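Local coordinates for protein 11R-lipoxygenase (Gersemia fruticosa, PDB 3VF1) that probably inserts molecular oxygen into polyunsaturated fatty acids as a calcium-dependent lipoxygenase with one non-heme iron per subunit, at residues Ser472-Leu475 and Val476-Leu479. Sequence-based numbering, arbitrary orientation.
Sequences SYDL and VKDL
Asp-474, just before helix 475-481, reaches forward with its carboxylate to Lys-477 and divides its two oxygens between the backbone and the side chain of that residue. Asp-474 OD1 accepts a weak but straight hydrogen bond from Lys-477 N (3.4 Å, N-H...O 168°), reached because CG stands anti to the backbone N (chi1 -173°). Asp-474 OD2 lies against the lysine chain, 3.2 Å from Lys-477 CD, and forms a long salt bridge to Lys-477 NZ (3.7 Å), which the extended chain carries out to the carboxylate. Aspartate suits this place: its short side chain can meet an early amide of the helix, and its negative charge is probably stabilised by the partial positive charge at the helix's N-terminal end. An asparagine here could still offer an oxygen to the amide, but the ammonium group of Lys-477 would probably lose its charged mate. Helical i to i+4 hydrogen bonds run from Asp-478 N to Asp-474 O (2.9 Å) and from Leu-479 N to Leu-475 O (3.0 Å). On the apolar side, Leu-475 and Leu-479 lie side by side, Leu-475 CG 4.0 Å from Leu-479 CD1; buried and one turn apart, they suit the face turned to helix 491-514. This is an N-cap with a weak capping bond, opening a short helix within the lipoxygenase domain.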
# COMPACT_ATOMS: atom_id res chain seq x y z
N SER A 472 11.73 5.64 10.34
CA SER A 472 10.63 6.47 9.88
C SER A 472 9.35 5.66 9.70
O SER A 472 8.30 6.22 9.38
CB SER A 472 11.00 7.17 8.57
OG SER A 472 11.17 6.24 7.51
N TYR A 473 9.44 4.35 9.91
CA TYR A 473 8.27 3.48 9.81
C TYR A 473 7.71 3.13 11.18
O TYR A 473 6.61 2.58 11.28
CB TYR A 473 8.62 2.21 9.03
CG TYR A 473 8.59 2.41 7.54
CD1 TYR A 473 9.69 2.91 6.86
CD2 TYR A 473 7.45 2.09 6.80
CE1 TYR A 473 9.66 3.10 5.49
CE2 TYR A 473 7.42 2.28 5.44
CZ TYR A 473 8.52 2.78 4.79
OH TYR A 473 8.48 2.96 3.43
N ASP A 474 8.45 3.46 12.23
CA ASP A 474 7.92 3.33 13.58
C ASP A 474 6.94 4.46 13.82
O ASP A 474 7.32 5.56 14.21
CB ASP A 474 9.05 3.38 14.61
CG ASP A 474 8.57 3.06 16.02
OD1 ASP A 474 7.39 3.34 16.32
OD2 ASP A 474 9.38 2.54 16.82
N LEU A 475 5.66 4.17 13.57
CA LEU A 475 4.62 5.19 13.62
C LEU A 475 4.67 5.99 14.91
O LEU A 475 4.73 7.22 14.88
CB LEU A 475 3.25 4.52 13.49
CG LEU A 475 2.05 5.47 13.33
CD1 LEU A 475 2.12 6.19 12.00
CD2 LEU A 475 0.75 4.70 13.47
N VAL A 476 4.65 5.30 16.04
CA VAL A 476 4.57 5.94 17.34
C VAL A 476 5.70 6.95 17.54
O VAL A 476 5.46 8.08 17.98
CB VAL A 476 4.64 4.90 18.48
CG1 VAL A 476 4.66 5.60 19.84
CG2 VAL A 476 3.45 3.95 18.40
N LYS A 477 6.92 6.55 17.22
CA LYS A 477 8.08 7.40 17.44
C LYS A 477 8.22 8.49 16.38
O LYS A 477 8.79 9.55 16.63
CB LYS A 477 9.36 6.56 17.51
CG LYS A 477 9.44 5.70 18.77
CD LYS A 477 10.66 4.79 18.76
CE LYS A 477 10.60 3.81 19.92
NZ LYS A 477 11.62 2.73 19.78
N ASP A 478 7.70 8.23 15.18
CA ASP A 478 7.75 9.22 14.11
C ASP A 478 6.83 10.39 14.43
O ASP A 478 7.25 11.55 14.41
CB ASP A 478 7.36 8.60 12.77
CG ASP A 478 7.50 9.57 11.62
OD1 ASP A 478 8.65 9.88 11.23
OD2 ASP A 478 6.47 10.03 11.09
N LEU A 479 5.57 10.09 14.72
CA LEU A 479 4.61 11.11 15.09
C LEU A 479 5.10 11.89 16.31
O LEU A 479 4.85 13.09 16.43
CB LEU A 479 3.25 10.48 15.41
CG LEU A 479 2.52 9.82 14.24
CD1 LEU A 479 1.28 9.10 14.73
CD2 LEU A 479 2.15 10.85 13.19